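PDB 5I4Q: contact-dependent inhibitor A from Escherichia coli NC101, which probably acts as the toxin of a contact-dependent growth inhibition system, entering neighbouring bacteria and being neutralised in its own cell by the cognate immunity protein. Local coordinates for residues A[31-34]-A[39-42]; A[73-78]-A[83-88]. All blocks are in the same frame, centred on the assembly; numbering follows the deposited sequence.

Contact 1 (A[31-34]-A[39-42]); sequences KLWE and APFV
The apolar part of the contact centres on Pro40: its CB meets Leu32, its CD meets Trp33, and CG lies between, close to both. Leu32 uses one branch: CD1 lies 3.8 Å from Pro40 CB and 3.9 Å from Pro40 CG, the two side chains running past each other in opposite senses. Trp33 crosses the proline at nearly a right angle, its NE1 3.3 Å from Pro40 CD in an oblique approach. A first torsion of -74° turns the Trp33 indole away from its own carbonyl carbon, and its far end comes nearer the second segment. The polar part is a backbone group against a ring: Ala39 N stands 3.5 Å above one face of the Trp33 indole, displaced toward the rim, with CZ2 its nearest atom. Ala39 has a left-handed backbone and occupies the N-cap position, right before helix 40-48. Leu32 and Pro40 both touch Phe24 of strand 22-25. An aromatic side chain of another protein meets the Trp33 ring, and an acidic side chain of that protein accepts a hydrogen bond from Phe41 N, so the start of helix 40-48 also contacts another protein in the assembly. The arrangement is that of two successive helices, 26-34 and 40-48, joined by a short loop, with a proline in the first turn of the second.

Contact 2 (A[73-78]-A[83-88]); sequences EMIYNP and VGHIQP
Met74, a selenomethionine here, and Ile86 sit opposite each other as a non-hydrogen-bonded antiparallel pair, and their side chains cross obliquely with SE 4.2 Å from Ile86 CD1. The end of Met74, bent at chi3 (94°), leads away from the partner strand, and the side chain touches Ala44, Val47 and Leu48 of helix 40-48. On the same face of the sheet, Val83 reaches Tyr76 with CG2, which lies near the plane of the ring at its edge, 4.0 Å from Tyr76 CD1. On the reverse face Ile75 and His85 slant across one another: Ile75 CG1 comes to the edge of the imidazole, near its plane, and is 4.1 Å from His85 CB. A His85 chi1 of -178° swings the ring to the carbonyl side; a water lies doubtfully close to its ND1 and bonds weakly to Glu73 O. His85 NE2 and Glu73 OE1 both hydrogen-bond the immunity protein chain, to its Asp84 and Tyr81, while Glu73 OE2 forms a salt bridge with Arg66. The backbones fix these positions: Glu73 and Gln87 exchange two bonds, and Ile75 N donates to His85 O at 2.7 Å. Ile75 O then accepts from Gly84 N at 2.7 Å and weakly from His85 N at 3.3 Å, shifting the register by one. Val83 also bonds by its backbone to Lys23 of strand 22-25. This is a classic beta bulge in the hairpin of strands 72-77 and 82-88.

How the contacts relate
The contacts follow one another along the chain, contact 1 closing before contact 2 opens, and their centres lie about 12 Å apart. They nevertheless touch, through Leu32 CD1 and Ile86 CG2 at 4.0 Å, so the first helix of contact 1 packs directly on strand 82-88. Helix 40-48, which begins in contact 1, forms a second link: its Ala44 touches both Met74 and Val83. Arg37, in the turn between 31-34 and 39-42, meets both Leu32 and Gln87. The partners divide differently: Trp33 and the start of helix 40-48 meet another protein, whereas Lys31 and the Glu73, His85 and Gln87 side chains bond the immunity protein.

Contact 1 (A[31-34]-A[39-42])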
loop_
_atom_site.group_PDB
_atom_site.type_symbol
_atom_site.label_atom_id
_atom_site.label_comp_id
_atom_site.label_asym_id
_atom_site.label_seq_id
_atom_site.Cartn_x
_atom_site.Cartn_y
_atom_site.Cartn_z
ATOM N N LYS A 31 -18.979 -17.446 5.480
ATOM C CA LYS A 31 -17.888 -16.680 6.058
ATOM C C LYS A 31 -16.660 -16.761 5.160
ATOM O O LYS A 31 -16.001 -15.797 4.944
ATOM C CB LYS A 31 -17.537 -17.239 7.423
ATOM C CG LYS A 31 -16.556 -16.384 8.219
ATOM C CD LYS A 31 -16.027 -17.156 9.442
ATOM C CE LYS A 31 -14.922 -16.362 10.111
ATOM N NZ LYS A 31 -14.573 -16.774 11.493
ATOM N N LEU A 32 -16.368 -17.949 4.652
ATOM C CA LEU A 32 -15.221 -18.153 3.799
ATOM C C LEU A 32 -15.312 -17.327 2.540
ATOM O O LEU A 32 -14.435 -16.553 2.263
ATOM C CB LEU A 32 -15.085 -19.636 3.518
ATOM C CG LEU A 32 -14.538 -20.491 4.671
ATOM C CD1 LEU A 32 -14.608 -21.943 4.276
ATOM C CD2 LEU A 32 -13.099 -20.236 5.002
ATOM N N TRP A 33 -16.423 -17.361 1.832
ATOM C CA TRP A 33 -16.554 -16.446 0.660
ATOM C C TRP A 33 -16.440 -14.966 1.035
ATOM O O TRP A 33 -15.815 -14.184 0.372
ATOM C CB TRP A 33 -17.912 -16.643 0.009
ATOM C CG TRP A 33 -18.013 -17.929 -0.788
ATOM C CD1 TRP A 33 -18.398 -19.164 -0.333
ATOM C CD2 TRP A 33 -17.807 -18.058 -2.196
ATOM N NE1 TRP A 33 -18.424 -20.063 -1.406
ATOM C CE2 TRP A 33 -18.074 -19.388 -2.550
ATOM C CE3 TRP A 33 -17.425 -17.170 -3.188
ATOM C CZ2 TRP A 33 -17.952 -19.846 -3.844
ATOM C CZ3 TRP A 33 -17.317 -17.632 -4.504
ATOM C CH2 TRP A 33 -17.566 -18.953 -4.809
ATOM N N GLU A 34 -17.042 -14.600 2.147
ATOM C CA GLU A 34 -17.055 -13.242 2.592
ATOM C C GLU A 34 -15.681 -12.773 2.974
ATOM O O GLU A 34 -15.374 -11.664 2.755
ATOM C CB GLU A 34 -18.026 -13.097 3.756
ATOM C CG GLU A 34 -18.477 -11.681 3.998
ATOM C CD GLU A 34 -19.452 -11.604 5.181
ATOM O OE1 GLU A 34 -19.737 -12.670 5.794
ATOM O OE2 GLU A 34 -19.915 -10.478 5.511
ATOM N N ALA A 39 -14.608 -20.494 -2.871
ATOM C CA ALA A 39 -14.668 -21.845 -3.394
ATOM C C ALA A 39 -14.148 -22.855 -2.379
ATOM O O ALA A 39 -13.200 -23.559 -2.660
ATOM C CB ALA A 39 -13.879 -21.926 -4.676
ATOM N N PRO A 40 -14.796 -22.928 -1.203
ATOM C CA PRO A 40 -14.411 -23.859 -0.162
ATOM C C PRO A 40 -14.513 -25.334 -0.514
ATOM O O PRO A 40 -13.782 -26.105 0.023
ATOM C CB PRO A 40 -15.404 -23.583 0.955
ATOM C CG PRO A 40 -16.023 -22.305 0.654
ATOM C CD PRO A 40 -15.970 -22.125 -0.805
ATOM N N PHE A 41 -15.439 -25.726 -1.376
ATOM C CA PHE A 41 -15.507 -27.116 -1.820
ATOM C C PHE A 41 -14.350 -27.446 -2.707
ATOM O O PHE A 41 -13.776 -28.553 -2.609
ATOM C CB PHE A 41 -16.821 -27.426 -2.531
ATOM C CG PHE A 41 -17.996 -27.520 -1.593
ATOM C CD1 PHE A 41 -18.162 -28.632 -0.779
ATOM C CD2 PHE A 41 -18.932 -26.540 -1.545
ATOM C CE1 PHE A 41 -19.240 -28.740 0.069
ATOM C CE2 PHE A 41 -20.028 -26.653 -0.722
ATOM C CZ PHE A 41 -20.177 -27.745 0.094
ATOM N N VAL A 42 -14.012 -26.518 -3.588
ATOM C CA VAL A 42 -12.812 -26.698 -4.407
ATOM C C VAL A 42 -11.548 -26.799 -3.526
ATOM O O VAL A 42 -10.752 -27.709 -3.697
ATOM C CB VAL A 42 -12.674 -25.568 -5.412
ATOM C CG1 VAL A 42 -11.313 -25.653 -6.084
ATOM C CG2 VAL A 42 -13.794 -25.635 -6.422
#

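Contact 2 (A[73-78]-A[83-88])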
loop_
_atom_site.group_PDB
_atom_site.type_symbol
_atom_site.label_atom_id
_atom_site.label_comp_id
_atom_site.label_asym_id
_atom_site.label_seq_id
_atom_site.Cartn_x
_atom_site.Cartn_y
_atom_site.Cartn_z
ATOM N N GLU A 73 -4.617 -26.730 5.595
ATOM C CA GLU A 73 -4.877 -27.559 6.751
ATOM C C GLU A 73 -6.352 -27.513 6.906
ATOM O O GLU A 73 -6.993 -26.432 6.864
ATOM C CB GLU A 73 -4.304 -27.022 8.065
ATOM C CG GLU A 73 -2.804 -26.770 8.056
ATOM C CD GLU A 73 -2.292 -25.922 9.245
ATOM O OE1 GLU A 73 -3.100 -25.584 10.135
ATOM O OE2 GLU A 73 -1.060 -25.588 9.267
HETATM N N MSE A 74 -6.891 -28.682 7.182
HETATM C CA MSE A 74 -8.310 -28.846 7.275
HETATM C C MSE A 74 -8.646 -29.780 8.421
HETATM O O MSE A 74 -7.944 -30.773 8.687
HETATM C CB MSE A 74 -8.714 -29.459 5.956
HETATM C CG MSE A 74 -10.072 -30.065 6.025
HETATM SE SE MSE A 74 -10.604 -30.580 4.214
HETATM C CE MSE A 74 -10.050 -32.478 4.135
ATOM N N ILE A 75 -9.759 -29.480 9.065
ATOM C CA ILE A 75 -10.320 -30.293 10.105
ATOM C C ILE A 75 -11.620 -30.832 9.489
ATOM O O ILE A 75 -12.546 -30.065 9.150
ATOM C CB ILE A 75 -10.600 -29.441 11.350
ATOM C CG1 ILE A 75 -9.315 -28.734 11.847
ATOM C CG2 ILE A 75 -11.279 -30.245 12.466
ATOM C CD1 ILE A 75 -8.181 -29.642 12.283
ATOM N N TYR A 76 -11.684 -32.154 9.376
ATOM C CA TYR A 76 -12.645 -32.880 8.506
ATOM C C TYR A 76 -13.063 -34.207 9.134
ATOM O O TYR A 76 -12.239 -34.921 9.743
ATOM C CB TYR A 76 -11.986 -33.191 7.178
ATOM C CG TYR A 76 -12.770 -34.028 6.204
ATOM C CD1 TYR A 76 -13.826 -33.495 5.516
ATOM C CD2 TYR A 76 -12.407 -35.335 5.945
ATOM C CE1 TYR A 76 -14.513 -34.230 4.590
ATOM C CE2 TYR A 76 -13.091 -36.101 5.025
ATOM C CZ TYR A 76 -14.146 -35.546 4.350
ATOM O OH TYR A 76 -14.823 -36.277 3.420
ATOM N N ASN A 77 -14.364 -34.467 9.035
ATOM C CA ASN A 77 -14.991 -35.660 9.581
ATOM C C ASN A 77 -15.239 -36.637 8.433
ATOM O O ASN A 77 -16.230 -36.499 7.703
ATOM C CB ASN A 77 -16.293 -35.312 10.245
ATOM C CG ASN A 77 -16.863 -36.469 11.022
ATOM O OD1 ASN A 77 -16.850 -37.595 10.568
ATOM N ND2 ASN A 77 -17.343 -36.194 12.204
ATOM N N PRO A 78 -14.338 -37.626 8.262
ATOM C CA PRO A 78 -14.504 -38.589 7.149
ATOM C C PRO A 78 -15.851 -39.388 7.156
ATOM O O PRO A 78 -16.286 -39.821 6.117
ATOM C CB PRO A 78 -13.285 -39.498 7.288
ATOM C CG PRO A 78 -12.934 -39.414 8.734
ATOM C CD PRO A 78 -13.258 -38.022 9.176
ATOM N N VAL A 83 -16.472 -30.552 6.581
ATOM C CA VAL A 83 -15.283 -29.701 6.757
ATOM C C VAL A 83 -15.542 -28.718 7.870
ATOM O O VAL A 83 -16.314 -27.779 7.679
ATOM C CB VAL A 83 -15.024 -28.888 5.469
ATOM C CG1 VAL A 83 -13.825 -27.994 5.644
ATOM C CG2 VAL A 83 -14.821 -29.831 4.311
ATOM N N GLY A 84 -14.930 -28.911 9.034
ATOM C CA GLY A 84 -15.218 -28.018 10.182
ATOM C C GLY A 84 -14.377 -26.738 10.177
ATOM O O GLY A 84 -14.774 -25.707 10.738
ATOM N N HIS A 85 -13.198 -26.840 9.567
ATOM C CA HIS A 85 -12.277 -25.739 9.450
ATOM C C HIS A 85 -11.221 -26.005 8.369
ATOM O O HIS A 85 -10.688 -27.097 8.278
ATOM C CB HIS A 85 -11.594 -25.501 10.771
ATOM C CG HIS A 85 -10.656 -24.339 10.752
ATOM N ND1 HIS A 85 -9.286 -24.486 10.790
ATOM C CD2 HIS A 85 -10.899 -23.005 10.722
ATOM C CE1 HIS A 85 -8.725 -23.291 10.760
ATOM N NE2 HIS A 85 -9.685 -22.379 10.722
ATOM N N ILE A 86 -10.916 -24.975 7.585
ATOM C CA ILE A 86 -9.918 -25.036 6.557
ATOM C C ILE A 86 -9.256 -23.632 6.439
ATOM O O ILE A 86 -9.938 -22.633 6.469
ATOM C CB ILE A 86 -10.543 -25.485 5.228
ATOM C CG1 ILE A 86 -9.492 -25.635 4.142
ATOM C CG2 ILE A 86 -11.628 -24.543 4.799
ATOM C CD1 ILE A 86 -9.883 -26.632 3.053
ATOM N N GLN A 87 -7.924 -23.599 6.366
ATOM C CA GLN A 87 -7.138 -22.368 6.195
ATOM C C GLN A 87 -5.765 -22.704 5.591
ATOM O O GLN A 87 -5.347 -23.888 5.636
ATOM C CB GLN A 87 -6.955 -21.656 7.524
ATOM C CG GLN A 87 -5.932 -22.260 8.453
ATOM C CD GLN A 87 -5.577 -21.330 9.637
ATOM O OE1 GLN A 87 -5.391 -20.107 9.493
ATOM N NE2 GLN A 87 -5.426 -21.916 10.765
ATOM N N PRO A 88 -5.056 -21.687 5.040
ATOM C CA PRO A 88 -3.688 -21.945 4.527
ATOM C C PRO A 88 -2.737 -22.344 5.641
ATOM O O PRO A 88 -2.986 -22.025 6.792
ATOM C CB PRO A 88 -3.303 -20.599 3.859
ATOM C CG PRO A 88 -4.635 -19.980 3.503
ATOM C CD PRO A 88 -5.480 -20.320 4.705
HETATM O O HOH W 1 -7.623 -26.226 10.126
#